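Local coordinates for malate dehydrogenase (Pyrococcus horikoshii, PDB 1V9N), which catalyses the reversible, NAD-dependent oxidation of (S)-malate to oxaloacetate, as a homodimer of the LDH2/MDH2 oxidoreductase family, at residues I12-P15 with K16-F20; I285-E288 with H289-L293; E298-S301 with Q302-E306. One frame throughout, in Å; residues are numbered along the deposited sequence.

Interaction 1: I12-P15 with K16-F20; sequences IRVP and KDRLF
Pro15 and Arg18 meet at a strand-to-helix junction, where Pro15 holds the N-cap position of helix 16-29. Strand 12-14 runs into the helix at 81°, close to a right angle, and Pro15 makes the corner. Its ring and the first part of the Arg18 side chain lie side by side and point the same way. CB of Pro15 is 3.8 Å from CB of Arg18, and CD of Pro15 is 4.0 Å from CD of Arg18. The Arg18 chain runs out straight as far as CD and then bends at chi3 (-61°). This bend turns the guanidinium back toward the proline. CG of Pro15 lies over one face of the guanidinium, 4.0 Å from its plane and offset toward the rim. The proline ring thus packs on the aliphatic part of Arg18 and also meets its charged end. This pair lies on the exposed side of the junction.

Val14 works on the buried side. Its side chain crosses that of Arg18 at about a right angle. The methyl CG1 stands anti to the backbone N of Val14 (chi1 -180°), which directs it at the first turn of the helix. There it packs 4.1 Å from CG of Arg18 and 4.2 Å from CB of Leu19. Val14 and Leu19 both also rest on Ile340 of strand 338-341, the antiparallel partner of strand 11-14. Leu19 further touches Asp48 of helix 34-49. The junction thus ties the two-stranded sheet to the helices beside it.

The backbone closes the turn through the carbonyl of Pro15. Arg18 N makes a weak, bent bond to it. Leu19 N gives the straighter one, 3.0 Å from Leu19 N to Pro15 O, with the donor nearly in line with the C=O bond.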
loop_
_atom_site.group_PDB
_atom_site.type_symbol
_atom_site.label_atom_id
_atom_site.label_comp_id
_atom_site.label_asym_id
_atom_site.label_seq_id
_atom_site.Cartn_x
_atom_site.Cartn_y
_atom_site.Cartn_z
ATOM N N ILE A 12 -33.903 -3.593 10.710
ATOM C CA ILE A 12 -34.633 -4.851 10.785
ATOM C C ILE A 12 -33.694 -6.037 10.590
ATOM O O ILE A 12 -32.964 -6.109 9.602
ATOM C CB ILE A 12 -35.740 -4.931 9.703
ATOM C CG1 ILE A 12 -36.707 -3.754 9.841
ATOM C CG2 ILE A 12 -36.494 -6.246 9.831
ATOM C CD1 ILE A 12 -36.144 -2.425 9.372
ATOM N N ARG A 13 -33.720 -6.969 11.536
ATOM C CA ARG A 13 -32.878 -8.151 11.453
ATOM C C ARG A 13 -33.408 -9.075 10.363
ATOM O O ARG A 13 -34.589 -9.423 10.352
ATOM C CB ARG A 13 -32.862 -8.895 12.791
ATOM C CG ARG A 13 -31.512 -8.903 13.489
ATOM C CD ARG A 13 -31.118 -7.517 13.966
ATOM N NE ARG A 13 -29.770 -7.504 14.524
ATOM C CZ ARG A 13 -29.214 -6.451 15.112
ATOM N NH1 ARG A 13 -29.892 -5.316 15.227
ATOM N NH2 ARG A 13 -27.976 -6.528 15.581
ATOM N N VAL A 14 -32.531 -9.464 9.446
ATOM C CA VAL A 14 -32.909 -10.354 8.358
ATOM C C VAL A 14 -31.983 -11.561 8.358
ATOM O O VAL A 14 -30.766 -11.414 8.283
ATOM C CB VAL A 14 -32.800 -9.648 6.985
ATOM C CG1 VAL A 14 -33.201 -10.604 5.879
ATOM C CG2 VAL A 14 -33.679 -8.408 6.962
ATOM N N PRO A 15 -32.548 -12.773 8.453
ATOM C CA PRO A 15 -31.732 -13.990 8.457
ATOM C C PRO A 15 -30.760 -13.999 7.281
ATOM O O PRO A 15 -31.168 -13.862 6.129
ATOM C CB PRO A 15 -32.774 -15.096 8.358
ATOM C CG PRO A 15 -33.925 -14.521 9.122
ATOM C CD PRO A 15 -33.977 -13.103 8.602
ATOM N N LYS A 16 -29.477 -14.154 7.586
ATOM C CA LYS A 16 -28.435 -14.179 6.568
ATOM C C LYS A 16 -28.864 -14.998 5.353
ATOM O O LYS A 16 -28.806 -14.521 4.219
ATOM C CB LYS A 16 -27.146 -14.750 7.172
ATOM C CG LYS A 16 -25.940 -14.757 6.249
ATOM C CD LYS A 16 -25.952 -15.950 5.313
ATOM C CE LYS A 16 -24.711 -15.971 4.444
ATOM N NZ LYS A 16 -24.706 -17.123 3.506
ATOM N N ASP A 17 -29.305 -16.226 5.605
ATOM C CA ASP A 17 -29.743 -17.137 4.553
ATOM C C ASP A 17 -30.908 -16.575 3.743
ATOM O O ASP A 17 -31.078 -16.901 2.567
ATOM C CB ASP A 17 -30.148 -18.471 5.178
ATOM C CG ASP A 17 -29.057 -19.052 6.054
ATOM O OD1 ASP A 17 -28.030 -19.503 5.501
ATOM O OD2 ASP A 17 -29.223 -19.043 7.295
ATOM N N ARG A 18 -31.705 -15.726 4.381
ATOM C CA ARG A 18 -32.856 -15.116 3.733
ATOM C C ARG A 18 -32.421 -14.009 2.786
ATOM O O ARG A 18 -32.922 -13.903 1.667
ATOM C CB ARG A 18 -33.807 -14.556 4.793
ATOM C CG ARG A 18 -35.073 -13.920 4.247
ATOM C CD ARG A 18 -36.153 -13.952 5.311
ATOM N NE ARG A 18 -36.463 -15.331 5.687
ATOM C CZ ARG A 18 -37.204 -15.679 6.733
ATOM N NH1 ARG A 18 -37.721 -14.748 7.525
ATOM N NH2 ARG A 18 -37.431 -16.963 6.985
ATOM N N LEU A 19 -31.489 -13.179 3.242
ATOM C CA LEU A 19 -30.986 -12.084 2.424
ATOM C C LEU A 19 -30.290 -12.667 1.200
ATOM O O LEU A 19 -30.458 -12.180 0.081
ATOM C CB LEU A 19 -30.002 -11.230 3.228
ATOM C CG LEU A 19 -29.486 -9.961 2.548
ATOM C CD1 LEU A 19 -30.655 -9.041 2.225
ATOM C CD2 LEU A 19 -28.498 -9.257 3.458
ATOM N N PHE A 20 -29.523 -13.729 1.424
ATOM C CA PHE A 20 -28.791 -14.397 0.358
ATOM C C PHE A 20 -29.709 -14.915 -0.745
ATOM O O PHE A 20 -29.488 -14.634 -1.922
ATOM C CB PHE A 20 -27.992 -15.574 0.922
ATOM C CG PHE A 20 -27.161 -16.288 -0.102
ATOM C CD1 PHE A 20 -25.841 -15.910 -0.333
ATOM C CD2 PHE A 20 -27.698 -17.329 -0.852
ATOM C CE1 PHE A 20 -25.071 -16.559 -1.294
ATOM C CE2 PHE A 20 -26.935 -17.982 -1.817
ATOM C CZ PHE A 20 -25.617 -17.593 -2.037
#

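Interaction 2: I285-E288 with H289-L293; sequences IDIE and HFIPL
The connection between strand 278-285 and helix 293-308 is held by Asp286, Ile287 and Glu288, each bonded to a residue further along it. His289 N lies 3.0 Å from Asp286 O, to which it is hydrogen-bonded. The carbonyl O of Ile287 accepts two N-H groups. Phe290 N lies 2.8 Å from Ile287 O, and Ile291 N lies 3.0 Å from the same Ile287 O.

The side chains of Phe290 and Ile285 cross at about a right angle, with CE2 of Phe290 3.5 Å from CG2 of Ile285. Asp286 O lies at the edge of the Phe290 ring. Leu293 reaches back with CD1 to CD1 of Ile287, at 3.9 Å. Leu259 of the second subunit packs on Ile285, Ile287 and Phe290, so this apolar side belongs to the dimer interface.

Pro292 holds the N-cap position of helix 293-308, and Leu293 is the first residue of that helix. A bend at chi2 (68°) curls the Glu288 chain, and OE1 of Glu288 accepts the N-H of Leu293 at 3.1 Å. Glu288 O also bonds Arg82 of the second subunit.

The side chains of Asp286 and His289 cross at about a right angle, their flat groups 70° apart. OD2 of Asp286 lies at the ring edge and accepts the N-H of His289 ND1. The modelled separation is very short, so its exact value is doubtful. The bond ties the imidazole to the carboxylate through ND1. It would fix the rotation of the ring and may polarise it.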
loop_
_atom_site.group_PDB
_atom_site.type_symbol
_atom_site.label_atom_id
_atom_site.label_comp_id
_atom_site.label_asym_id
_atom_site.label_seq_id
_atom_site.Cartn_x
_atom_site.Cartn_y
_atom_site.Cartn_z
ATOM N N ILE A 285 0.488 -14.977 -3.155
ATOM C CA ILE A 285 1.806 -15.494 -2.854
ATOM C C ILE A 285 1.579 -16.814 -2.138
ATOM O O ILE A 285 0.934 -16.852 -1.090
ATOM C CB ILE A 285 2.599 -14.538 -1.933
ATOM C CG1 ILE A 285 2.862 -13.208 -2.651
ATOM C CG2 ILE A 285 3.924 -15.183 -1.536
ATOM C CD1 ILE A 285 3.617 -12.183 -1.797
ATOM N N ASP A 286 2.075 -17.903 -2.715
ATOM C CA ASP A 286 1.913 -19.204 -2.075
ATOM C C ASP A 286 2.958 -19.304 -0.974
ATOM O O ASP A 286 4.125 -19.598 -1.223
ATOM C CB ASP A 286 2.096 -20.345 -3.081
ATOM C CG ASP A 286 1.927 -21.717 -2.439
ATOM O OD1 ASP A 286 0.955 -21.908 -1.675
ATOM O OD2 ASP A 286 2.758 -22.608 -2.700
ATOM N N ILE A 287 2.526 -19.037 0.249
ATOM C CA ILE A 287 3.411 -19.069 1.404
ATOM C C ILE A 287 4.344 -20.282 1.456
ATOM O O ILE A 287 5.534 -20.133 1.713
ATOM C CB ILE A 287 2.579 -18.996 2.699
ATOM C CG1 ILE A 287 1.888 -17.625 2.776
ATOM C CG2 ILE A 287 3.473 -19.229 3.924
ATOM C CD1 ILE A 287 0.793 -17.547 3.830
ATOM N N GLU A 288 3.804 -21.470 1.200
ATOM C CA GLU A 288 4.577 -22.719 1.245
ATOM C C GLU A 288 5.860 -22.705 0.400
ATOM O O GLU A 288 6.854 -23.333 0.763
ATOM C CB GLU A 288 3.682 -23.893 0.820
ATOM C CG GLU A 288 4.275 -25.293 1.023
ATOM C CD GLU A 288 4.431 -25.685 2.487
ATOM O OE1 GLU A 288 3.865 -25.002 3.370
ATOM O OE2 GLU A 288 5.115 -26.694 2.758
ATOM N N HIS A 289 5.835 -21.999 -0.728
ATOM C CA HIS A 289 7.006 -21.907 -1.597
ATOM C C HIS A 289 8.130 -21.111 -0.928
ATOM O O HIS A 289 9.282 -21.174 -1.354
ATOM C CB HIS A 289 6.649 -21.225 -2.924
ATOM C CG HIS A 289 6.102 -22.157 -3.965
ATOM N ND1 HIS A 289 4.785 -22.559 -3.994
ATOM C CD2 HIS A 289 6.703 -22.763 -5.019
ATOM C CE1 HIS A 289 4.595 -23.372 -5.020
ATOM N NE2 HIS A 289 5.745 -23.512 -5.657
ATOM N N PHE A 290 7.787 -20.359 0.113
ATOM C CA PHE A 290 8.765 -19.547 0.830
ATOM C C PHE A 290 9.180 -20.181 2.151
ATOM O O PHE A 290 10.361 -20.440 2.373
ATOM C CB PHE A 290 8.198 -18.146 1.074
ATOM C CG PHE A 290 8.144 -17.298 -0.159
ATOM C CD1 PHE A 290 9.140 -16.362 -0.418
ATOM C CD2 PHE A 290 7.110 -17.448 -1.075
ATOM C CE1 PHE A 290 9.104 -15.585 -1.570
ATOM C CE2 PHE A 290 7.067 -16.674 -2.236
ATOM C CZ PHE A 290 8.069 -15.741 -2.480
ATOM N N ILE A 291 8.213 -20.415 3.032
ATOM C CA ILE A 291 8.493 -21.044 4.321
ATOM C C ILE A 291 7.325 -21.952 4.676
ATOM O O ILE A 291 6.250 -21.836 4.093
ATOM C CB ILE A 291 8.674 -19.996 5.451
ATOM C CG1 ILE A 291 7.379 -19.202 5.645
ATOM C CG2 ILE A 291 9.835 -19.057 5.109
ATOM C CD1 ILE A 291 7.376 -18.349 6.901
ATOM N N PRO A 292 7.521 -22.883 5.626
ATOM C CA PRO A 292 6.396 -23.757 5.970
ATOM C C PRO A 292 5.195 -22.928 6.410
ATOM O O PRO A 292 5.331 -22.002 7.216
ATOM C CB PRO A 292 6.963 -24.622 7.091
ATOM C CG PRO A 292 8.421 -24.747 6.702
ATOM C CD PRO A 292 8.761 -23.323 6.294
ATOM N N LEU A 293 4.022 -23.254 5.877
ATOM C CA LEU A 293 2.812 -22.519 6.218
ATOM C C LEU A 293 2.541 -22.536 7.722
ATOM O O LEU A 293 2.164 -21.518 8.307
ATOM C CB LEU A 293 1.607 -23.096 5.463
ATOM C CG LEU A 293 0.258 -22.458 5.816
ATOM C CD1 LEU A 293 0.326 -20.957 5.583
ATOM C CD2 LEU A 293 -0.849 -23.078 4.984
#

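Interaction 3: E298-S301 with Q302-E306; sequences EKIS and QMIEE
Ile300 packs against Met303 and Ile304 on the buried side of helix 293-308. Its CG1 stands anti to its own backbone N (chi1 -164°). From there it lies 4.0 Å from CE of Met303, a selenomethionine, and 4.3 Å from CD1 of Ile304. Ile254 and Trp264 of the second subunit pack on Ile300 and Met303 respectively. A loop of the same chain also packs on the helix: Thr176 touches Ile300, Ser301 and Ile304, and Lys177 gives its backbone N-H to Ser301 OG.

Another side is looser and polar. Gln302 lies near Glu298 and Lys299, but the position of its side chain is less sure. NE2 of Gln302 is modelled 3.4 Å from OE2 of Glu298. Glu298 has a firmer partner, as NZ of Lys177 forms a salt bridge with OE1 of Glu298.

Backbone bonds from residue i+4 to residue i run along the helix, joining successive turns. Ile304 N is 2.9 Å from Ile300 O, and Glu305 N is 2.9 Å from Ser301 O. With an apolar face against the second subunit and a polar face carrying Glu298, Lys299 and Gln302, this is an amphipathic alpha-helix at a dimer interface.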
loop_
_atom_site.group_PDB
_atom_site.type_symbol
_atom_site.label_atom_id
_atom_site.label_comp_id
_atom_site.label_asym_id
_atom_site.label_seq_id
_atom_site.Cartn_x
_atom_site.Cartn_y
_atom_site.Cartn_z
ATOM N N GLU A 298 2.203 -19.655 12.845
ATOM C CA GLU A 298 2.657 -19.505 14.218
ATOM C C GLU A 298 3.242 -18.108 14.418
ATOM O O GLU A 298 2.841 -17.383 15.320
ATOM C CB GLU A 298 3.720 -20.556 14.544
ATOM C CG GLU A 298 4.074 -20.639 16.014
ATOM C CD GLU A 298 2.883 -21.021 16.873
ATOM O OE1 GLU A 298 2.284 -22.091 16.624
ATOM O OE2 GLU A 298 2.548 -20.252 17.799
ATOM N N LYS A 299 4.179 -17.724 13.558
ATOM C CA LYS A 299 4.812 -16.421 13.682
ATOM C C LYS A 299 3.882 -15.217 13.562
ATOM O O LYS A 299 3.989 -14.271 14.350
ATOM C CB LYS A 299 5.955 -16.298 12.674
ATOM C CG LYS A 299 7.116 -17.237 12.962
ATOM C CD LYS A 299 7.652 -17.022 14.369
ATOM C CE LYS A 299 8.844 -17.918 14.652
ATOM N NZ LYS A 299 9.381 -17.674 16.024
ATOM N N ILE A 300 2.973 -15.234 12.593
ATOM C CA ILE A 300 2.074 -14.094 12.433
ATOM C C ILE A 300 1.097 -13.982 13.601
ATOM O O ILE A 300 0.788 -12.878 14.048
ATOM C CB ILE A 300 1.288 -14.149 11.095
ATOM C CG1 ILE A 300 0.682 -12.773 10.811
ATOM C CG2 ILE A 300 0.196 -15.217 11.152
ATOM C CD1 ILE A 300 0.005 -12.647 9.445
ATOM N N SER A 301 0.621 -15.119 14.098
ATOM C CA SER A 301 -0.305 -15.120 15.229
ATOM C C SER A 301 0.395 -14.624 16.484
ATOM O O SER A 301 -0.222 -13.978 17.329
ATOM C CB SER A 301 -0.865 -16.522 15.474
ATOM O OG SER A 301 -1.840 -16.854 14.507
ATOM N N GLN A 302 1.687 -14.926 16.608
ATOM C CA GLN A 302 2.455 -14.470 17.762
ATOM C C GLN A 302 2.623 -12.956 17.678
ATOM O O GLN A 302 2.598 -12.256 18.698
ATOM C CB GLN A 302 3.823 -15.156 17.805
ATOM C CG GLN A 302 3.740 -16.678 17.873
ATOM C CD GLN A 302 5.027 -17.330 18.357
ATOM O OE1 GLN A 302 6.124 -16.959 17.939
ATOM N NE2 GLN A 302 4.892 -18.318 19.236
HETATM N N MSE A 303 2.799 -12.449 16.460
HETATM C CA MSE A 303 2.940 -11.010 16.257
HETATM C C MSE A 303 1.623 -10.327 16.626
HETATM O O MSE A 303 1.611 -9.315 17.322
HETATM C CB MSE A 303 3.279 -10.699 14.797
HETATM C CG MSE A 303 3.243 -9.217 14.454
HETATM SE SE MSE A 303 3.586 -8.828 12.572
HETATM C CE MSE A 303 1.795 -9.082 11.868
ATOM N N ILE A 304 0.518 -10.889 16.144
ATOM C CA ILE A 304 -0.801 -10.336 16.419
ATOM C C ILE A 304 -1.081 -10.317 17.924
ATOM O O ILE A 304 -1.553 -9.315 18.462
ATOM C CB ILE A 304 -1.903 -11.153 15.707
ATOM C CG1 ILE A 304 -1.736 -11.034 14.185
ATOM C CG2 ILE A 304 -3.284 -10.661 16.142
ATOM C CD1 ILE A 304 -2.610 -11.983 13.397
ATOM N N GLU A 305 -0.784 -11.420 18.598
ATOM C CA GLU A 305 -1.014 -11.502 20.037
ATOM C C GLU A 305 -0.188 -10.463 20.796
ATOM O O GLU A 305 -0.681 -9.818 21.720
ATOM C CB GLU A 305 -0.686 -12.909 20.552
ATOM C CG GLU A 305 -0.996 -13.090 22.030
ATOM C CD GLU A 305 -2.419 -12.681 22.372
ATOM O OE1 GLU A 305 -3.361 -13.345 21.887
ATOM O OE2 GLU A 305 -2.595 -11.689 23.119
ATOM N N GLU A 306 1.065 -10.292 20.396
ATOM C CA GLU A 306 1.933 -9.325 21.050
ATOM C C GLU A 306 1.504 -7.890 20.781
ATOM O O GLU A 306 1.681 -7.015 21.629
ATOM C CB GLU A 306 3.380 -9.542 20.618
ATOM C CG GLU A 306 3.976 -10.809 21.206
ATOM C CD GLU A 306 5.412 -11.023 20.795
ATOM O OE1 GLU A 306 6.200 -10.060 20.894
ATOM O OE2 GLU A 306 5.751 -12.154 20.382
#

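Interactions 2 and 3 are neighbours in chain and in space. The connection at 285-293 leads into helix 293-308, on which interaction 3 lies. Their centres are 17 Å apart and their nearest atoms about 5 Å apart, without touching. Both meet the second subunit, so together they form part of the dimer interface. Interaction 1 belongs to a distant region, at the end of a strand of the two-stranded sheet, where helix 16-29 begins. Its centre is 38 Å from that of interaction 2 and 35 Å from that of interaction 3, and no other protein chain of the assembly touches it. The side chain of Ile304 in interaction 3 is about 10 Å from a bound NADPH, too far to touch it.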